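Local coordinates for protein yahD a copper inducible hydrolase (Lactococcus lactis subsp. lactis, PDB 3OG9) that is a copper-inducible alpha/beta hydrolase that probably cleaves an as yet undefined substrate and binds D-malate in its pocket, at residues 48-62 and 74-86. Residues are numbered along the deposited sequence; the frame is centred on the assembly and turned at random. Where two conformers were deposited one is given.
Sequences IRGRINEQGVNRYFK and FDLESLDEETDWL. With MLT (D-malate), chain C.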
loop_
_atom_site.group_PDB
_atom_site.type_symbol
_atom_site.label_atom_id
_atom_site.label_comp_id
_atom_site.label_asym_id
_atom_site.label_seq_id
_atom_site.Cartn_x
_atom_site.Cartn_y
_atom_site.Cartn_z
ATOM N N ILE A 48 -4.461 4.628 8.680
ATOM C CA ILE A 48 -5.737 4.010 9.049
ATOM C C ILE A 48 -5.562 2.494 9.323
ATOM O O ILE A 48 -5.005 1.778 8.471
ATOM C CB ILE A 48 -6.799 4.202 7.906
ATOM C CG1 ILE A 48 -7.100 5.694 7.655
ATOM C CG2 ILE A 48 -8.114 3.423 8.212
ATOM C CD1 ILE A 48 -7.812 5.947 6.316
ATOM N N ARG A 49 -6.037 2.027 10.485
ATOM C CA ARG A 49 -5.948 0.612 10.858
ATOM C C ARG A 49 -6.947 -0.230 10.064
ATOM O O ARG A 49 -8.065 0.192 9.834
ATOM C CB ARG A 49 -6.218 0.414 12.364
ATOM C CG ARG A 49 -5.808 -0.991 12.904
ATOM C CD ARG A 49 -6.477 -1.283 14.232
ATOM N NE ARG A 49 -5.997 -0.378 15.272
ATOM C CZ ARG A 49 -6.343 -0.440 16.555
ATOM N NH1 ARG A 49 -7.181 -1.378 16.988
ATOM N NH2 ARG A 49 -5.838 0.436 17.413
ATOM N N GLY A 50 -6.541 -1.428 9.673
ATOM C CA GLY A 50 -7.445 -2.385 9.048
ATOM C C GLY A 50 -8.532 -2.782 10.045
ATOM O O GLY A 50 -8.328 -2.751 11.263
ATOM N N ARG A 51 -9.692 -3.163 9.524
ATOM C CA ARG A 51 -10.859 -3.473 10.359
ATOM C C ARG A 51 -10.931 -4.946 10.785
ATOM O O ARG A 51 -11.729 -5.286 11.653
ATOM C CB ARG A 51 -12.128 -3.139 9.597
ATOM C CG ARG A 51 -12.377 -1.664 9.457
ATOM C CD ARG A 51 -13.872 -1.407 9.239
ATOM N NE ARG A 51 -14.409 -2.112 8.077
ATOM C CZ ARG A 51 -15.676 -2.011 7.698
ATOM N NH1 ARG A 51 -16.491 -1.220 8.382
ATOM N NH2 ARG A 51 -16.128 -2.684 6.659
ATOM N N ILE A 52 -10.117 -5.803 10.168
ATOM C CA ILE A 52 -10.064 -7.247 10.468
ATOM C C ILE A 52 -9.125 -7.566 11.642
ATOM O O ILE A 52 -7.969 -7.141 11.653
ATOM C CB ILE A 52 -9.679 -8.054 9.194
ATOM C CG1 ILE A 52 -10.623 -7.718 8.008
ATOM C CG2 ILE A 52 -9.629 -9.566 9.451
ATOM C CD1 ILE A 52 -12.117 -7.847 8.299
ATOM N N ASN A 53 -9.608 -8.382 12.584
ATOM C CA ASN A 53 -8.873 -8.659 13.819
ATOM C C ASN A 53 -8.917 -10.131 14.295
ATOM O O ASN A 53 -8.719 -10.408 15.483
ATOM C CB ASN A 53 -9.398 -7.714 14.905
ATOM C CG ASN A 53 -8.504 -7.643 16.120
ATOM O OD1 ASN A 53 -7.267 -7.667 16.026
ATOM N ND2 ASN A 53 -9.135 -7.522 17.285
ATOM N N GLU A 54 -9.134 -11.067 13.367
ATOM C CA GLU A 54 -9.289 -12.484 13.700
ATOM C C GLU A 54 -8.095 -12.932 14.520
ATOM O O GLU A 54 -6.936 -12.790 14.092
ATOM C CB GLU A 54 -9.519 -13.333 12.443
ATOM C CG GLU A 54 -10.602 -12.711 11.565
ATOM C CD GLU A 54 -11.265 -13.656 10.594
ATOM O OE1 GLU A 54 -12.510 -13.628 10.556
ATOM O OE2 GLU A 54 -10.570 -14.398 9.865
ATOM N N GLN A 55 -8.416 -13.387 15.742
ATOM C CA GLN A 55 -7.451 -13.784 16.776
ATOM C C GLN A 55 -6.474 -12.671 17.171
ATOM O O GLN A 55 -5.288 -12.931 17.434
ATOM C CB GLN A 55 -6.720 -15.077 16.378
ATOM C CG GLN A 55 -7.687 -16.243 16.066
ATOM C CD GLN A 55 -6.982 -17.565 15.779
ATOM O OE1 GLN A 55 -5.988 -17.620 15.036
ATOM N NE2 GLN A 55 -7.522 -18.653 16.346
ATOM N N GLY A 56 -6.977 -11.437 17.221
ATOM C CA GLY A 56 -6.162 -10.284 17.617
ATOM C C GLY A 56 -5.029 -9.883 16.661
ATOM O O GLY A 56 -4.171 -9.092 17.037
ATOM N N VAL A 57 -5.019 -10.422 15.439
ATOM C CA VAL A 57 -4.057 -9.993 14.390
ATOM C C VAL A 57 -4.686 -8.947 13.453
ATOM O O VAL A 57 -5.588 -9.272 12.717
ATOM C CB VAL A 57 -3.594 -11.212 13.567
ATOM C CG1 VAL A 57 -2.582 -10.805 12.573
ATOM C CG2 VAL A 57 -3.004 -12.309 14.501
ATOM N N ASN A 58 -4.235 -7.697 13.487
ATOM C CA ASN A 58 -4.826 -6.661 12.625
ATOM C C ASN A 58 -4.534 -6.954 11.157
ATOM O O ASN A 58 -3.402 -7.293 10.827
ATOM C CB ASN A 58 -4.272 -5.269 12.987
ATOM C CG ASN A 58 -4.689 -4.810 14.362
ATOM O OD1 ASN A 58 -5.719 -5.242 14.891
ATOM N ND2 ASN A 58 -3.922 -3.889 14.934
ATOM N N ARG A 59 -5.540 -6.808 10.295
ATOM C CA ARG A 59 -5.404 -7.023 8.834
ATOM C C ARG A 59 -6.428 -6.167 8.102
ATOM O O ARG A 59 -7.416 -5.730 8.701
ATOM C CB ARG A 59 -5.687 -8.491 8.450
ATOM C CG ARG A 59 -4.572 -9.496 8.704
ATOM C CD ARG A 59 -4.989 -10.890 8.203
ATOM N NE ARG A 59 -5.432 -10.784 6.822
ATOM C CZ ARG A 59 -4.622 -10.829 5.763
ATOM N NH1 ARG A 59 -3.323 -11.031 5.912
ATOM N NH2 ARG A 59 -5.117 -10.668 4.547
ATOM N N TYR A 60 -6.223 -5.965 6.801
ATOM C CA TYR A 60 -7.197 -5.222 5.984
ATOM C C TYR A 60 -8.312 -6.052 5.379
ATOM O O TYR A 60 -9.346 -5.504 5.003
ATOM C CB TYR A 60 -6.497 -4.426 4.887
ATOM C CG TYR A 60 -5.767 -3.258 5.465
ATOM C CD1 TYR A 60 -6.438 -2.069 5.770
ATOM C CD2 TYR A 60 -4.394 -3.369 5.794
ATOM C CE1 TYR A 60 -5.756 -1.002 6.354
ATOM C CE2 TYR A 60 -3.712 -2.293 6.370
ATOM C CZ TYR A 60 -4.386 -1.127 6.627
ATOM O OH TYR A 60 -3.709 -0.072 7.207
ATOM N N PHE A 61 -8.127 -7.362 5.276
ATOM C CA PHE A 61 -9.170 -8.236 4.690
ATOM C C PHE A 61 -8.914 -9.661 5.151
ATOM O O PHE A 61 -7.836 -9.973 5.651
ATOM C CB PHE A 61 -9.220 -8.119 3.133
ATOM C CG PHE A 61 -8.005 -8.660 2.456
ATOM C CD1 PHE A 61 -7.912 -10.022 2.147
ATOM C CD2 PHE A 61 -6.920 -7.838 2.202
ATOM C CE1 PHE A 61 -6.767 -10.556 1.563
ATOM C CE2 PHE A 61 -5.747 -8.373 1.607
ATOM C CZ PHE A 61 -5.684 -9.742 1.272
ATOM N N LYS A 62 -9.932 -10.504 5.047
ATOM C CA LYS A 62 -9.872 -11.852 5.631
ATOM C C LYS A 62 -9.081 -12.825 4.769
ATOM O O LYS A 62 -9.003 -12.663 3.542
ATOM C CB LYS A 62 -11.292 -12.387 5.802
ATOM C CG LYS A 62 -12.055 -11.700 6.915
ATOM C CD LYS A 62 -13.556 -12.001 6.813
ATOM C CE LYS A 62 -13.952 -13.205 7.641
ATOM N NZ LYS A 62 -13.526 -14.508 7.072
ATOM N N PHE A 74 -6.799 -15.702 -0.152
ATOM C CA PHE A 74 -7.304 -14.324 -0.018
ATOM C C PHE A 74 -8.808 -14.333 -0.250
ATOM O O PHE A 74 -9.282 -14.751 -1.324
ATOM C CB PHE A 74 -6.586 -13.383 -0.993
ATOM C CG PHE A 74 -5.075 -13.415 -0.891
ATOM C CD1 PHE A 74 -4.441 -13.538 0.345
ATOM C CD2 PHE A 74 -4.282 -13.211 -2.032
ATOM C CE1 PHE A 74 -3.027 -13.545 0.433
ATOM C CE2 PHE A 74 -2.878 -13.219 -1.955
ATOM C CZ PHE A 74 -2.243 -13.390 -0.724
ATOM N N ASP A 75 -9.559 -13.896 0.753
ATOM C CA ASP A 75 -11.023 -13.773 0.624
ATOM C C ASP A 75 -11.404 -12.522 -0.204
ATOM O O ASP A 75 -11.413 -11.372 0.283
ATOM C CB ASP A 75 -11.668 -13.807 2.006
ATOM C CG ASP A 75 -13.183 -13.702 1.966
ATOM O OD1 ASP A 75 -13.732 -13.311 0.915
ATOM O OD2 ASP A 75 -13.813 -13.988 3.014
ATOM N N LEU A 76 -11.692 -12.756 -1.477
ATOM C CA LEU A 76 -11.940 -11.677 -2.415
ATOM C C LEU A 76 -13.227 -10.915 -2.141
ATOM O O LEU A 76 -13.298 -9.712 -2.428
ATOM C CB LEU A 76 -11.887 -12.189 -3.860
ATOM C CG LEU A 76 -10.563 -12.872 -4.243
ATOM C CD1 LEU A 76 -10.602 -13.317 -5.694
ATOM C CD2 LEU A 76 -9.321 -12.009 -3.948
ATOM N N GLU A 77 -14.235 -11.576 -1.574
ATOM C CA GLU A 77 -15.422 -10.831 -1.138
ATOM C C GLU A 77 -15.074 -9.835 -0.027
ATOM O O GLU A 77 -15.505 -8.673 -0.067
ATOM C CB GLU A 77 -16.556 -11.765 -0.726
ATOM C CG GLU A 77 -17.300 -12.351 -1.951
ATOM C CD GLU A 77 -18.587 -13.118 -1.594
ATOM O OE1 GLU A 77 -19.045 -13.071 -0.430
ATOM O OE2 GLU A 77 -19.135 -13.777 -2.502
ATOM N N SER A 78 -14.285 -10.291 0.944
ATOM C CA SER A 78 -13.812 -9.426 2.021
ATOM C C SER A 78 -12.955 -8.319 1.451
ATOM O O SER A 78 -13.136 -7.167 1.830
ATOM C CB SER A 78 -13.030 -10.210 3.075
ATOM O OG SER A 78 -12.514 -9.373 4.102
ATOM N N LEU A 79 -12.025 -8.672 0.564
ATOM C CA LEU A 79 -11.149 -7.681 -0.065
ATOM C C LEU A 79 -11.999 -6.608 -0.698
ATOM O O LEU A 79 -11.748 -5.421 -0.539
ATOM C CB LEU A 79 -10.192 -8.331 -1.094
ATOM C CG LEU A 79 -9.315 -7.389 -1.934
ATOM C CD1 LEU A 79 -8.353 -6.601 -1.042
ATOM C CD2 LEU A 79 -8.595 -8.123 -3.080
ATOM N N ASP A 80 -13.037 -7.024 -1.415
ATOM C CA ASP A 80 -13.886 -6.046 -2.114
ATOM C C ASP A 80 -14.646 -5.162 -1.113
ATOM O O ASP A 80 -14.654 -3.935 -1.257
ATOM C CB ASP A 80 -14.843 -6.773 -3.080
ATOM C CG ASP A 80 -15.692 -5.801 -3.897
ATOM O OD1 ASP A 80 -15.142 -4.800 -4.437
ATOM O OD2 ASP A 80 -16.914 -6.041 -3.949
ATOM N N GLU A 81 -15.219 -5.771 -0.070
ATOM C CA GLU A 81 -15.982 -5.012 0.929
ATOM C C GLU A 81 -15.087 -4.007 1.683
ATOM O O GLU A 81 -15.465 -2.843 1.889
ATOM C CB GLU A 81 -16.691 -5.942 1.915
ATOM C CG GLU A 81 -17.821 -6.741 1.270
ATOM C CD GLU A 81 -18.101 -8.073 1.990
ATOM O OE1 GLU A 81 -17.713 -8.227 3.171
ATOM O OE2 GLU A 81 -18.711 -8.972 1.364
ATOM N N GLU A 82 -13.894 -4.454 2.078
ATOM C CA GLU A 82 -13.024 -3.617 2.929
ATOM C C GLU A 82 -12.386 -2.512 2.112
ATOM O O GLU A 82 -12.169 -1.398 2.623
ATOM C CB GLU A 82 -11.948 -4.441 3.629
ATOM C CG GLU A 82 -12.515 -5.420 4.665
ATOM C CD GLU A 82 -13.288 -4.707 5.767
ATOM O OE1 GLU A 82 -12.794 -3.712 6.354
ATOM O OE2 GLU A 82 -14.426 -5.132 6.032
ATOM N N THR A 83 -12.108 -2.791 0.844
ATOM C CA THR A 83 -11.584 -1.713 -0.011
ATOM C C THR A 83 -12.646 -0.642 -0.354
ATOM O O THR A 83 -12.305 0.530 -0.503
ATOM C CB THR A 83 -10.846 -2.196 -1.246
ATOM O OG1 THR A 83 -11.690 -3.028 -2.045
ATOM C CG2 THR A 83 -9.546 -2.963 -0.836
ATOM N N ASP A 84 -13.917 -1.030 -0.432
ATOM C CA ASP A 84 -15.009 -0.028 -0.552
ATOM C C ASP A 84 -15.046 0.815 0.704
ATOM O O ASP A 84 -15.150 2.057 0.647
ATOM C CB ASP A 84 -16.365 -0.680 -0.763
ATOM C CG ASP A 84 -16.574 -1.163 -2.191
ATOM O OD1 ASP A 84 -15.733 -0.911 -3.074
ATOM O OD2 ASP A 84 -17.586 -1.829 -2.408
ATOM N N TRP A 85 -14.933 0.147 1.849
ATOM C CA TRP A 85 -14.933 0.840 3.130
ATOM C C TRP A 85 -13.743 1.792 3.241
ATOM O O TRP A 85 -13.907 2.967 3.593
ATOM C CB TRP A 85 -14.914 -0.143 4.313
ATOM C CG TRP A 85 -14.689 0.641 5.594
ATOM C CD1 TRP A 85 -15.607 1.378 6.274
ATOM C CD2 TRP A 85 -13.444 0.823 6.266
ATOM N NE1 TRP A 85 -15.018 1.974 7.377
ATOM C CE2 TRP A 85 -13.686 1.651 7.383
ATOM C CE3 TRP A 85 -12.150 0.329 6.058
ATOM C CZ2 TRP A 85 -12.685 2.004 8.274
ATOM C CZ3 TRP A 85 -11.158 0.680 6.947
ATOM C CH2 TRP A 85 -11.433 1.522 8.039
ATOM N N LEU A 86 -12.549 1.289 2.897
ATOM C CA LEU A 86 -11.346 2.090 3.028
ATOM C C LEU A 86 -11.339 3.300 2.078
ATOM O O LEU A 86 -10.947 4.365 2.468
ATOM C CB LEU A 86 -10.083 1.231 2.825
ATOM C CG LEU A 86 -8.712 1.898 3.058
ATOM C CD1 LEU A 86 -8.596 2.524 4.424
ATOM C CD2 LEU A 86 -7.603 0.860 2.848
HETATM C C1 MLT C . -1.773 -10.462 2.497
HETATM O O1 MLT C . -2.675 -10.964 3.221
HETATM O O2 MLT C . -1.893 -9.297 2.047
HETATM C C2 MLT C . -0.546 -11.271 2.142
HETATM O O3 MLT C . -0.616 -12.589 2.656
HETATM C C3 MLT C . 0.739 -10.579 2.600
HETATM C C4 MLT C . 0.879 -10.504 4.102
HETATM O O4 MLT C . 2.030 -10.627 4.574
HETATM O O5 MLT C . -0.078 -10.305 4.895
HETATM O O HOH W 1 -10.210 -3.387 6.686
HETATM O O HOH W 2 -12.939 -16.178 4.422
#
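Arg51 lies flat on the indole of Trp85, the guanidinium and ring planes only 4° apart, with CZ over the five-membered ring and CD packed on the six-membered one, 3.6 Å from its centroid. A bend at chi3 (-57°) turns the same guanidinium side-on to Glu82: NE meets the syn lone pair of OE1 at 2.9 Å, nearly straight, while NH2 reaches OE2 at 3.0 Å, tilted out of the carboxylate plane. A water ties Glu82 OE1 to Arg51 N and Tyr60 O. With an alanine at Trp85 the guanidinium loses its flat support and is likely to swing off Glu82, with a gap opened beside Ile48 CG2, 3.8 Å from Trp85 CH2. At the start of helix 76-97, N-capped by Asp75, Ser78 OG accepts from Lys62 N at 3.0 Å, and Asp75 N donates to Lys62 O at 3.1 Å. On the pocket side Phe61, its CG wedged between backbone N and carbonyl carbon (chi1 67°), takes Leu79 CD1 over one face and turns its edge to the face of Phe74 in an offset edge-to-face pair, centroids 5.9 Å apart. Arg59 NE and NH2 both grip Phe61 O, while NH1 and NH2 converge on malate O1. The loop thus joins the helix through the ion pair at Glu82 and aromatic packing at the malate pocket, where Phe61 O probably steadies Arg59, whose charge would favour the ligand carboxylate.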